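Local coordinates for Mll8374 protein (Mesorhizobium loti, PDB 3B5E), which is probably a carboxylesterase of the alpha/beta-hydrolase fold, hydrolysing ester bonds with a serine nucleophile, though its natural substrate is not established, at residues R30-L35 / T58-R63; A113-Y118 / P133-L138; E8-L13 / R21-G26. All coordinates share one frame; numbering follows the deposited sequence. Where two conformers were deposited one is given.

Contact 1. Residues R30-L35 / T58-R63. With EDO (1,2-ethanediol), chain K.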
ATOM      1  N   ARG A  30      12.978 -14.594  -1.676  1.00 26.62           N
ATOM      2  CA  ARG A  30      13.282 -13.492  -2.587  1.00 27.35           C
ATOM      3  C   ARG A  30      12.152 -12.455  -2.650  1.00 26.72           C
ATOM      4  O   ARG A  30      12.302 -11.417  -3.286  1.00 27.85           O
ATOM      5  CB  ARG A  30      13.515 -14.023  -4.006  1.00 28.35           C
ATOM      6  CG  ARG A  30      12.244 -14.626  -4.662  1.00 35.65           C
ATOM      7  N   GLU A  31      11.026 -12.754  -2.019  1.00 25.00           N
ATOM      8  CA  GLU A  31       9.886 -11.872  -2.055  1.00 26.26           C
ATOM      9  C   GLU A  31      10.067 -10.744  -1.056  1.00 26.25           C
ATOM     10  O   GLU A  31      10.669 -10.923   0.011  1.00 23.58           O
ATOM     11  CB  GLU A  31       8.602 -12.618  -1.732  1.00 26.63           C
ATOM     12  CG  GLU A  31       8.297 -13.815  -2.673  1.00 38.54           C
ATOM     13  CD  GLU A  31       8.376 -13.488  -4.181  1.00 47.89           C
ATOM     14  OE1 GLU A  31       7.831 -12.439  -4.597  1.00 57.98           O
ATOM     15  OE2 GLU A  31       8.963 -14.300  -4.941  1.00 54.08           O
ATOM     16  N   CYS A  32       9.513  -9.599  -1.434  0.50 24.74           N
ATOM     17  CA  CYS A  32       9.523  -8.397  -0.642  0.50 24.00           C
ATOM     18  C   CYS A  32       8.083  -7.893  -0.506  0.50 23.63           C
ATOM     19  O   CYS A  32       7.258  -8.137  -1.384  0.50 22.92           O
ATOM     20  CB  CYS A  32      10.389  -7.360  -1.337  0.50 24.26           C
ATOM     21  SG  CYS A  32      10.555  -5.829  -0.448  0.50 28.85           S
ATOM     22  N   LEU A  33       7.784  -7.247   0.618  1.00 22.76           N
ATOM     23  CA  LEU A  33       6.559  -6.472   0.796  1.00 23.65           C
ATOM     24  C   LEU A  33       6.934  -5.071   1.262  1.00 21.57           C
ATOM     25  O   LEU A  33       7.634  -4.902   2.284  1.00 20.29           O
ATOM     26  CB  LEU A  33       5.626  -7.080   1.848  1.00 24.02           C
ATOM     27  CG  LEU A  33       4.681  -8.246   1.524  1.00 30.97           C
ATOM     28  CD1 LEU A  33       5.429  -9.430   0.969  1.00 37.11           C
ATOM     29  CD2 LEU A  33       3.937  -8.657   2.802  1.00 29.80           C
ATOM     30  N   PHE A  34       6.458  -4.074   0.524  1.00 20.46           N
ATOM     31  CA  PHE A  34       6.420  -2.691   0.990  1.00 19.96           C
ATOM     32  C   PHE A  34       5.109  -2.484   1.733  1.00 20.06           C
ATOM     33  O   PHE A  34       4.044  -2.832   1.209  1.00 19.69           O
ATOM     34  CB  PHE A  34       6.481  -1.698  -0.172  1.00 20.57           C
ATOM     35  CG  PHE A  34       7.833  -1.555  -0.790  1.00 24.80           C
ATOM     36  CD1 PHE A  34       8.326  -2.522  -1.653  1.00 26.42           C
ATOM     37  CD2 PHE A  34       8.597  -0.433  -0.536  1.00 22.85           C
ATOM     38  CE1 PHE A  34       9.585  -2.377  -2.248  1.00 27.73           C
ATOM     39  CE2 PHE A  34       9.847  -0.281  -1.133  1.00 24.00           C
ATOM     40  CZ  PHE A  34      10.332  -1.245  -1.996  1.00 23.74           C
ATOM     41  N   LEU A  35       5.202  -1.995   2.964  1.00 18.08           N
ATOM     42  CA  LEU A  35       4.069  -1.799   3.856  1.00 17.76           C
ATOM     43  C   LEU A  35       3.833  -0.308   4.067  1.00 20.83           C
ATOM     44  O   LEU A  35       4.765   0.431   4.417  1.00 20.63           O
ATOM     45  CB  LEU A  35       4.317  -2.482   5.199  1.00 19.25           C
ATOM     46  CG  LEU A  35       4.830  -3.913   5.230  1.00 19.61           C
ATOM     47  CD1 LEU A  35       4.994  -4.318   6.720  1.00 17.84           C
ATOM     48  CD2 LEU A  35       3.899  -4.833   4.523  1.00 24.13           C
ATOM     49  N   THR A  58      11.222 -10.202   2.929  1.00 19.65           N
ATOM     50  CA  THR A  58      11.804  -8.930   3.303  1.00 19.78           C
ATOM     51  C   THR A  58      10.679  -7.891   3.342  1.00 20.35           C
ATOM     52  O   THR A  58       9.927  -7.720   2.365  1.00 20.69           O
ATOM     53  CB  THR A  58      12.886  -8.514   2.305  1.00 19.77           C
ATOM     54  OG1 THR A  58      13.882  -9.538   2.256  1.00 18.39           O
ATOM     55  CG2 THR A  58      13.515  -7.199   2.735  1.00 17.43           C
ATOM     56  N   LEU A  59      10.587  -7.204   4.477  1.00 19.30           N
ATOM     57  CA  LEU A  59       9.607  -6.179   4.698  1.00 17.80           C
ATOM     58  C   LEU A  59      10.289  -4.811   4.713  1.00 20.34           C
ATOM     59  O   LEU A  59      11.261  -4.600   5.453  1.00 19.39           O
ATOM     60  CB  LEU A  59       8.875  -6.411   6.026  1.00 18.53           C
ATOM     61  CG  LEU A  59       8.275  -7.802   6.242  1.00 20.16           C
ATOM     62  CD1 LEU A  59       7.559  -7.805   7.583  1.00 16.64           C
ATOM     63  CD2 LEU A  59       7.325  -8.253   5.091  1.00 17.30           C
ATOM     64  N   VAL A  60       9.782  -3.902   3.875  1.00 18.04           N
ATOM     65  CA  VAL A  60      10.102  -2.460   3.952  1.00 19.40           C
ATOM     66  C   VAL A  60       8.906  -1.788   4.609  1.00 17.50           C
ATOM     67  O   VAL A  60       7.875  -1.544   3.969  1.00 19.30           O
ATOM     68  CB  VAL A  60      10.418  -1.802   2.583  1.00 18.48           C
ATOM     69  CG1 VAL A  60      10.747  -0.292   2.739  1.00 18.52           C
ATOM     70  CG2 VAL A  60      11.556  -2.516   1.850  1.00 18.22           C
ATOM     71  N   ALA A  61       9.041  -1.510   5.898  1.00 17.33           N
ATOM     72  CA  ALA A  61       7.979  -0.883   6.671  1.00 18.01           C
ATOM     73  C   ALA A  61       8.258   0.627   6.673  1.00 19.34           C
ATOM     74  O   ALA A  61       9.038   1.115   7.484  1.00 18.26           O
ATOM     75  CB  ALA A  61       7.952  -1.443   8.059  1.00 16.71           C
ATOM     76  N   ALA A  62       7.594   1.337   5.751  1.00 20.56           N
ATOM     77  CA  ALA A  62       7.826   2.752   5.499  1.00 19.36           C
ATOM     78  C   ALA A  62       6.919   3.642   6.354  1.00 19.30           C
ATOM     79  O   ALA A  62       5.782   3.273   6.701  1.00 19.06           O
ATOM     80  CB  ALA A  62       7.639   3.049   4.039  1.00 20.08           C
ATOM     81  N   ARG A  63       7.410   4.836   6.647  1.00 18.86           N
ATOM     82  CA  ARG A  63       6.660   5.823   7.446  1.00 19.04           C
ATOM     83  C   ARG A  63       6.280   7.029   6.605  1.00 18.94           C
ATOM     84  O   ARG A  63       7.111   7.571   5.889  1.00 19.55           O
ATOM     85  CB  ARG A  63       7.497   6.281   8.638  1.00 18.37           C
ATOM     86  CG  ARG A  63       6.779   7.248   9.612  1.00 17.45           C
ATOM     87  CD  ARG A  63       7.683   7.824  10.653  1.00 20.87           C
ATOM     88  NE  ARG A  63       7.983   6.825  11.680  1.00 19.86           N
ATOM     89  CZ  ARG A  63       8.591   7.077  12.831  1.00 22.84           C
ATOM     90  NH1 ARG A  63       9.024   8.288  13.125  1.00 22.54           N
ATOM     91  NH2 ARG A  63       8.767   6.098  13.697  1.00 23.86           N
TER
HETATM   92  C1  EDO K 231      10.738   8.986  16.164  1.00 64.31           C
HETATM   93  O1  EDO K 231      10.291   7.635  16.315  1.00 64.41           O
HETATM   94  C2  EDO K 231       9.758   9.916  16.869  1.00 69.57           C
HETATM   95  O2  EDO K 231       8.843  10.501  15.931  1.00 67.21           O
HETATM   96  O   HOH W   1       4.066   1.296   6.964  1.00 17.68           O
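Val60 lies beside Phe34, the two side chains pointing the same way from paired strands, and its CB sits over one face of the Phe34 ring, toward the rim, 4.2 Å from the centroid in a CH-pi contact. CG1 of Val60, anti to the backbone N (chi1 -180°), follows the CD2 and CE2 side of the ring, while CG2 approaches Cys32 SG at 4.2 Å in one of the two positions deposited for Cys32. Cys32, Phe34, Thr58 and Val60 thus share one face of the sheet. The other face carries Leu33, Leu35, Leu59 and Ala61: Leu59 CD2 packs against Leu33 CB at 3.8 Å, and Leu35 reaches both Leu59 and Ala61 with CD1.

The backbones hold this pairing in parallel register, Cys32 opposite Thr58 through Leu35 opposite Ala61. Leu33 and Leu35 each donate N-H to the neighbouring strand, to Thr58 O and Val60 O, and Thr58, Val60 and Ala62 return bonds to Glu31, Leu33 and Leu35. The Leu33 N to Thr58 O bond is 2.8 Å, whereas the Ala62 N to Leu35 O bond is longer, 3.3 Å. Beside this last bond a water donates to Ala62 O and, weakly, to Leu35 O. With helix 47-53 between them, strands 32-36 and 58-62 form a beta-alpha-beta unit of the central alpha/beta-hydrolase sheet.

Val47 and Ala50 of that helix touch the Leu35 and Ala61 face, and on the sheet face of Cys32 and Phe34, Phe115 stacks with Phe34. Glu31 OE2 hydrogen-bonds ND1 of His112. Beyond the strand end, Arg63 forms a salt bridge with Glu43, and NH1 and NH2 both donate weakly to one 1,2-ethanediol oxygen, O1.

Contact 2. Residues A113-Y118 / P133-L138; sequences ATFLGY and PGIVRL
Phe115 N donates a nearly straight hydrogen bond to Leu138 O (2.9 Å, 170° at the hydrogen), the carbonyl that also receives a CA-H...O contact from Thr114 where strand 113-118 meets the start of strand 138-142. A water extends the join, donating to Ala113 O and accepting from Arg137 N.

The Phe115 ring carries the apolar packing. CG2 of Val136, anti to its own carbonyl carbon, lies over one face, 4.0 Å from the centroid in a CH-pi contact, while Leu138 O approaches the ring edge and Ile135 CG2 meets CZ at 4.0 Å. Thr114 and Leu138 cross obliquely, OG1 touching CD1 at 3.5 Å. Arg137 NH1 bonds back to Ile135 O from above the carbonyl plane, and NH2 forms a salt bridge with Asp111. An alanine at Phe115 would probably open a gap beside Val136 CG2 and Ile135 CG2, taking away the ring both methyl groups touch.

Strand 113-118 leads into the probable nucleophile elbow, with Gly117 in its GxSxG pattern. Phe95 and Thr99 of helix 85-106 and Val125 of helix 120-131 also touch Phe115, while Trp212 of helix 203-214 packs on Thr114 and Leu138 on the other side of the sheet.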
ATOM      1  N   ALA A 113       7.999  -7.977  -5.761  1.00 27.26           N
ATOM      2  CA  ALA A 113       7.577  -7.119  -4.673  1.00 23.99           C
ATOM      3  C   ALA A 113       6.061  -6.901  -4.735  1.00 25.51           C
ATOM      4  O   ALA A 113       5.500  -6.836  -5.820  1.00 27.56           O
ATOM      5  CB  ALA A 113       8.293  -5.814  -4.758  1.00 23.73           C
ATOM      6  N   THR A 114       5.429  -6.822  -3.565  1.00 23.43           N
ATOM      7  CA  THR A 114       4.021  -6.459  -3.391  1.00 24.57           C
ATOM      8  C   THR A 114       3.967  -5.212  -2.554  1.00 23.72           C
ATOM      9  O   THR A 114       4.720  -5.078  -1.584  1.00 24.12           O
ATOM     10  CB  THR A 114       3.202  -7.539  -2.659  1.00 23.45           C
ATOM     11  OG1 THR A 114       3.290  -8.758  -3.393  1.00 28.63           O
ATOM     12  CG2 THR A 114       1.678  -7.117  -2.493  1.00 23.51           C
ATOM     13  N   PHE A 115       3.090  -4.300  -2.957  1.00 20.59           N
ATOM     14  CA  PHE A 115       2.836  -3.085  -2.214  1.00 18.05           C
ATOM     15  C   PHE A 115       1.532  -3.303  -1.436  1.00 19.60           C
ATOM     16  O   PHE A 115       0.485  -3.429  -2.032  1.00 22.61           O
ATOM     17  CB  PHE A 115       2.796  -1.887  -3.152  1.00 19.40           C
ATOM     18  CG  PHE A 115       4.138  -1.526  -3.701  1.00 21.17           C
ATOM     19  CD1 PHE A 115       4.754  -2.318  -4.665  1.00 20.62           C
ATOM     20  CD2 PHE A 115       4.824  -0.406  -3.216  1.00 21.18           C
ATOM     21  CE1 PHE A 115       6.021  -1.992  -5.156  1.00 24.22           C
ATOM     22  CE2 PHE A 115       6.089  -0.091  -3.691  1.00 23.72           C
ATOM     23  CZ  PHE A 115       6.687  -0.885  -4.664  1.00 23.74           C
ATOM     24  N   LEU A 116       1.643  -3.348  -0.109  0.50 18.57           N
ATOM     25  CA  LEU A 116       0.520  -3.593   0.812  0.50 17.97           C
ATOM     26  C   LEU A 116       0.229  -2.329   1.628  0.50 19.76           C
ATOM     27  O   LEU A 116       1.022  -1.953   2.500  0.50 20.47           O
ATOM     28  CB  LEU A 116       0.839  -4.790   1.732  0.50 18.02           C
ATOM     29  CG  LEU A 116      -0.118  -5.125   2.904  0.50 19.36           C
ATOM     30  CD1 LEU A 116      -1.485  -5.665   2.387  0.50 12.64           C
ATOM     31  CD2 LEU A 116       0.509  -6.082   3.933  0.50 19.36           C
ATOM     32  N   GLY A 117      -0.926  -1.697   1.358  1.00 16.88           N
ATOM     33  CA  GLY A 117      -1.347  -0.481   2.043  1.00 17.82           C
ATOM     34  C   GLY A 117      -2.662  -0.682   2.767  1.00 17.27           C
ATOM     35  O   GLY A 117      -3.530  -1.464   2.346  1.00 18.53           O
ATOM     36  N   TYR A 118      -2.789   0.020   3.870  1.00 18.28           N
ATOM     37  CA  TYR A 118      -4.028   0.120   4.626  1.00 19.60           C
ATOM     38  C   TYR A 118      -4.555   1.535   4.615  1.00 19.40           C
ATOM     39  O   TYR A 118      -3.871   2.477   5.061  1.00 19.50           O
ATOM     40  CB  TYR A 118      -3.802  -0.345   6.049  1.00 18.39           C
ATOM     41  CG  TYR A 118      -4.984  -0.142   6.988  1.00 18.18           C
ATOM     42  CD1 TYR A 118      -6.276  -0.486   6.611  1.00 17.55           C
ATOM     43  CD2 TYR A 118      -4.785   0.381   8.276  1.00 21.54           C
ATOM     44  CE1 TYR A 118      -7.338  -0.316   7.472  1.00 19.32           C
ATOM     45  CE2 TYR A 118      -5.826   0.564   9.139  1.00 23.09           C
ATOM     46  CZ  TYR A 118      -7.120   0.246   8.728  1.00 19.05           C
ATOM     47  OH  TYR A 118      -8.164   0.402   9.604  1.00 20.56           O
ATOM     48  N   PRO A 133       3.810   4.840 -13.353  1.00 24.80           N
ATOM     49  CA  PRO A 133       3.791   3.482 -13.846  1.00 26.75           C
ATOM     50  C   PRO A 133       5.198   2.890 -14.009  1.00 25.33           C
ATOM     51  O   PRO A 133       6.185   3.609 -14.181  1.00 25.94           O
ATOM     52  CB  PRO A 133       3.104   3.617 -15.204  1.00 28.48           C
ATOM     53  CG  PRO A 133       3.363   5.018 -15.616  1.00 25.68           C
ATOM     54  CD  PRO A 133       3.324   5.802 -14.363  1.00 25.48           C
ATOM     55  N   GLY A 134       5.269   1.573 -13.927  1.00 24.60           N
ATOM     56  CA  GLY A 134       6.509   0.868 -14.070  1.00 25.38           C
ATOM     57  C   GLY A 134       7.175   0.506 -12.763  1.00 26.07           C
ATOM     58  O   GLY A 134       8.273  -0.027 -12.780  1.00 29.16           O
ATOM     59  N   ILE A 135       6.542   0.818 -11.641  1.00 24.24           N
ATOM     60  CA  ILE A 135       7.086   0.486 -10.327  1.00 23.57           C
ATOM     61  C   ILE A 135       6.324  -0.683  -9.676  1.00 24.89           C
ATOM     62  O   ILE A 135       6.933  -1.700  -9.303  1.00 26.61           O
ATOM     63  CB  ILE A 135       7.048   1.694  -9.387  1.00 23.43           C
ATOM     64  CG1 ILE A 135       7.948   2.798  -9.954  1.00 24.18           C
ATOM     65  CG2 ILE A 135       7.491   1.287  -7.977  1.00 25.93           C
ATOM     66  CD1 ILE A 135       7.834   4.084  -9.243  1.00 24.56           C
ATOM     67  N   VAL A 136       5.005  -0.527  -9.560  1.00 24.14           N
ATOM     68  CA  VAL A 136       4.148  -1.526  -8.939  1.00 23.42           C
ATOM     69  C   VAL A 136       3.747  -2.622  -9.934  1.00 23.99           C
ATOM     70  O   VAL A 136       3.310  -2.325 -11.047  1.00 26.17           O
ATOM     71  CB  VAL A 136       2.924  -0.857  -8.293  1.00 21.75           C
ATOM     72  CG1 VAL A 136       2.029  -1.900  -7.591  1.00 20.66           C
ATOM     73  CG2 VAL A 136       3.375   0.220  -7.299  1.00 20.91           C
ATOM     74  N   ARG A 137       3.951  -3.883  -9.530  1.00 22.36           N
ATOM     75  CA  ARG A 137       3.458  -5.073 -10.249  1.00 24.45           C
ATOM     76  C   ARG A 137       2.327  -5.807  -9.509  1.00 22.93           C
ATOM     77  O   ARG A 137       1.506  -6.462 -10.133  1.00 21.62           O
ATOM     78  CB  ARG A 137       4.577  -6.097 -10.467  1.00 27.58           C
ATOM     79  CG  ARG A 137       5.559  -5.770 -11.589  1.00 42.92           C
ATOM     80  CD  ARG A 137       6.597  -4.707 -11.182  1.00 55.50           C
ATOM     81  NE  ARG A 137       7.884  -4.858 -11.886  1.00 60.38           N
ATOM     82  CZ  ARG A 137       8.881  -3.965 -11.858  1.00 59.23           C
ATOM     83  NH1 ARG A 137       8.753  -2.821 -11.189  1.00 47.39           N
ATOM     84  NH2 ARG A 137      10.016  -4.207 -12.517  1.00 56.66           N
ATOM     85  N   LEU A 138       2.321  -5.687  -8.186  1.00 20.37           N
ATOM     86  CA  LEU A 138       1.392  -6.385  -7.302  1.00 21.35           C
ATOM     87  C   LEU A 138       1.024  -5.434  -6.178  1.00 20.11           C
ATOM     88  O   LEU A 138       1.912  -4.879  -5.532  1.00 18.72           O
ATOM     89  CB  LEU A 138       2.043  -7.636  -6.696  1.00 22.34           C
ATOM     90  CG  LEU A 138       2.415  -8.856  -7.560  1.00 24.67           C
ATOM     91  CD1 LEU A 138       3.018  -9.961  -6.682  1.00 26.14           C
ATOM     92  CD2 LEU A 138       1.207  -9.383  -8.325  1.00 25.30           C
TER
HETATM   93  O   HOH W   2       5.207  -4.636  -7.256  1.00 26.92           O

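Contact 3. Residues E8-L13 / R21-G26; sequences ENSPLL and RLLGAG
The guanidinium of Arg21 has the backbone N of Leu12 over one face, 3.5 Å above its plane and displaced toward the rim, and Ser10 O and Glu8 OE2 at its edge. NH1 serves both edge partners. Its bond to Ser10 O is the shorter, 2.8 Å, with the acceptor close to the guanidinium plane; the bond to Glu8 OE2, 3.2 Å with 135° at the hydrogen, is weak, forms part of a salt bridge and belongs to one of two conformers deposited for Glu8. The Glu8 and Arg21 side chains cross at about a right angle, and their carboxylate and guanidinium planes are 55° apart.

The arginine chain is extended from CG to NE, and its CG and CD both lie 3.4 Å from the same Ser10 O that NH1 grips. Leu12 crosses this aliphatic part, its CD1 touching CG of Arg21 at 4.2 Å.

Ser10 makes a second tie with its hydroxyl. OG stands anti to its own carbonyl carbon (chi1 -55°) and donates to Leu22 O at 2.7 Å, from above the carbonyl plane; it also rests against CG of Leu23. A water joins the two backbones as well, accepting from Leu22 N and donating to Pro11 O.

The contact thus joins the first modelled residues, an irregular surface segment, to strand 20-23, the antiparallel border strand of the main sheet. On its inner side this strand pairs with strand 58-62, through backbone bonds of Arg21 with Ala61 and of Leu23 with Leu59. Arg21 NE has a further salt bridge to Glu43, in the loop before helix 47-53, and Leu12 touches Glu43 too.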
ATOM      1  N   GLU A   8      19.017  -4.082  18.307  0.50 28.64           N
ATOM      2  CA  GLU A   8      17.784  -3.942  17.452  0.50 29.48           C
ATOM      3  C   GLU A   8      18.137  -4.288  16.012  0.50 27.61           C
ATOM      4  O   GLU A   8      19.017  -3.655  15.419  0.50 26.17           O
ATOM      5  CB  GLU A   8      17.206  -2.519  17.519  0.50 30.26           C
ATOM      6  CG  GLU A   8      15.742  -2.400  17.041  0.50 31.06           C
ATOM      7  CD  GLU A   8      15.147  -1.001  17.239  0.50 32.79           C
ATOM      8  OE1 GLU A   8      15.923  -0.024  17.310  0.50 41.95           O
ATOM      9  OE2 GLU A   8      13.903  -0.876  17.321  0.50 34.54           O
ATOM     10  N   ASN A   9      17.461  -5.295  15.460  1.00 26.84           N
ATOM     11  CA  ASN A   9      17.759  -5.752  14.114  1.00 26.56           C
ATOM     12  C   ASN A   9      17.194  -4.845  13.050  1.00 23.48           C
ATOM     13  O   ASN A   9      17.745  -4.785  11.958  1.00 21.78           O
ATOM     14  CB  ASN A   9      17.288  -7.193  13.901  1.00 26.59           C
ATOM     15  CG  ASN A   9      18.208  -8.200  14.554  1.00 32.78           C
ATOM     16  OD1 ASN A   9      19.445  -8.069  14.523  1.00 37.32           O
ATOM     17  ND2 ASN A   9      17.614  -9.231  15.128  1.00 38.49           N
ATOM     18  N   SER A  10      16.096  -4.156  13.368  1.00 22.78           N
ATOM     19  CA  SER A  10      15.430  -3.277  12.408  1.00 21.96           C
ATOM     20  C   SER A  10      15.123  -1.891  12.951  1.00 21.31           C
ATOM     21  O   SER A  10      13.963  -1.497  13.022  1.00 18.77           O
ATOM     22  CB  SER A  10      14.158  -3.928  11.893  1.00 20.27           C
ATOM     23  OG  SER A  10      14.409  -5.210  11.337  1.00 23.14           O
ATOM     24  N   PRO A  11      16.164  -1.103  13.241  1.00 20.12           N
ATOM     25  CA  PRO A  11      15.956   0.263  13.695  1.00 20.31           C
ATOM     26  C   PRO A  11      15.321   1.094  12.571  1.00 19.22           C
ATOM     27  O   PRO A  11      15.379   0.703  11.399  1.00 20.38           O
ATOM     28  CB  PRO A  11      17.381   0.754  13.964  1.00 21.17           C
ATOM     29  CG  PRO A  11      18.198  -0.018  12.980  1.00 21.09           C
ATOM     30  CD  PRO A  11      17.592  -1.391  13.047  1.00 20.47           C
ATOM     31  N   LEU A  12      14.740   2.238  12.934  1.00 20.55           N
ATOM     32  CA  LEU A  12      14.265   3.215  11.950  1.00 19.83           C
ATOM     33  C   LEU A  12      15.451   3.849  11.215  1.00 19.57           C
ATOM     34  O   LEU A  12      16.320   4.465  11.821  1.00 20.97           O
ATOM     35  CB  LEU A  12      13.418   4.305  12.616  1.00 20.42           C
ATOM     36  CG  LEU A  12      12.621   5.195  11.659  1.00 19.43           C
ATOM     37  CD1 LEU A  12      11.419   4.432  11.031  1.00 19.60           C
ATOM     38  CD2 LEU A  12      12.178   6.471  12.413  1.00 22.28           C
ATOM     39  N   LEU A  13      15.486   3.651   9.904  1.00 19.16           N
ATOM     40  CA  LEU A  13      16.525   4.178   9.045  1.00 19.55           C
ATOM     41  C   LEU A  13      16.007   5.464   8.435  1.00 20.88           C
ATOM     42  O   LEU A  13      14.884   5.504   7.934  1.00 19.69           O
ATOM     43  CB  LEU A  13      16.873   3.144   7.968  1.00 19.42           C
ATOM     44  CG  LEU A  13      17.269   1.749   8.479  1.00 22.62           C
ATOM     45  CD1 LEU A  13      17.436   0.751   7.316  1.00 21.56           C
ATOM     46  CD2 LEU A  13      18.550   1.799   9.359  1.00 20.71           C
ATOM     47  N   ARG A  21      11.867   0.848   8.300  1.00 18.17           N
ATOM     48  CA  ARG A  21      12.539  -0.272   8.924  1.00 19.42           C
ATOM     49  C   ARG A  21      12.598  -1.404   7.888  1.00 19.96           C
ATOM     50  O   ARG A  21      11.652  -1.588   7.085  1.00 16.73           O
ATOM     51  CB  ARG A  21      11.761  -0.752  10.137  1.00 19.31           C
ATOM     52  CG  ARG A  21      11.674   0.251  11.236  1.00 19.85           C
ATOM     53  CD  ARG A  21      10.806  -0.302  12.345  1.00 20.65           C
ATOM     54  NE  ARG A  21      10.589   0.711  13.379  1.00 19.13           N
ATOM     55  CZ  ARG A  21      11.374   0.938  14.431  1.00 24.36           C
ATOM     56  NH1 ARG A  21      12.459   0.219  14.680  1.00 27.11           N
ATOM     57  NH2 ARG A  21      11.050   1.908  15.267  1.00 25.69           N
ATOM     58  N   LEU A  22      13.684  -2.170   7.947  1.00 17.58           N
ATOM     59  CA  LEU A  22      13.921  -3.305   7.054  1.00 15.58           C
ATOM     60  C   LEU A  22      13.943  -4.579   7.882  1.00 16.72           C
ATOM     61  O   LEU A  22      14.869  -4.771   8.689  1.00 17.95           O
ATOM     62  CB  LEU A  22      15.249  -3.168   6.294  1.00 16.82           C
ATOM     63  CG  LEU A  22      15.479  -4.171   5.139  1.00 15.55           C
ATOM     64  CD1 LEU A  22      14.499  -3.936   3.931  1.00 18.48           C
ATOM     65  CD2 LEU A  22      16.910  -4.157   4.680  1.00 15.46           C
ATOM     66  N   LEU A  23      12.928  -5.417   7.684  1.00 15.55           N
ATOM     67  CA  LEU A  23      12.780  -6.685   8.406  1.00 15.99           C
ATOM     68  C   LEU A  23      12.896  -7.927   7.507  1.00 16.11           C
ATOM     69  O   LEU A  23      12.562  -7.909   6.337  1.00 18.79           O
ATOM     70  CB  LEU A  23      11.457  -6.694   9.184  1.00 17.85           C
ATOM     71  CG  LEU A  23      11.148  -5.491  10.080  1.00 20.50           C
ATOM     72  CD1 LEU A  23      10.400  -4.315   9.391  1.00 16.66           C
ATOM     73  CD2 LEU A  23      10.314  -6.030  11.210  1.00 24.50           C
ATOM     74  N   GLY A  24      13.461  -8.991   8.063  1.00 15.85           N
ATOM     75  CA  GLY A  24      13.533 -10.284   7.367  1.00 16.95           C
ATOM     76  C   GLY A  24      14.507 -10.366   6.207  1.00 17.19           C
ATOM     77  O   GLY A  24      14.478 -11.326   5.455  1.00 16.66           O
ATOM     78  N   ALA A  25      15.364  -9.362   6.055  1.00 18.66           N
ATOM     79  CA  ALA A  25      16.295  -9.306   4.911  1.00 17.87           C
ATOM     80  C   ALA A  25      17.311 -10.431   4.851  1.00 17.97           C
ATOM     81  O   ALA A  25      17.865 -10.678   3.779  1.00 21.13           O
ATOM     82  CB  ALA A  25      16.982  -7.916   4.817  1.00 16.21           C
ATOM     83  N   GLY A  26      17.569 -11.128   5.960  1.00 15.43           N
ATOM     84  CA  GLY A  26      18.416 -12.314   5.946  1.00 14.79           C
ATOM     85  C   GLY A  26      17.726 -13.661   5.819  1.00 14.65           C
ATOM     86  O   GLY A  26      18.383 -14.691   5.841  1.00 14.84           O
TER
HETATM   87  O   HOH W   3      15.763  -1.395   9.797  1.00 20.74           O

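Along the chain the contacts come in the order 3, 1, 2, each closing before the next opens, and all three reach the same mixed sheet. Contact 1 is in the middle, its centre about 10 Å from those of the other two; the centres of contacts 2 and 3 are about 20 Å apart, their nearest atoms separated by about 11 Å. Strand 58-62 joins contact 1 to the border strand of contact 3, and strand 32-36 joins it to strand 113-118 of contact 2. The series therefore runs from a surface edge holding the N-terminal segment, through buried parallel strands, to the strand that leads to the probable nucleophile Ser119.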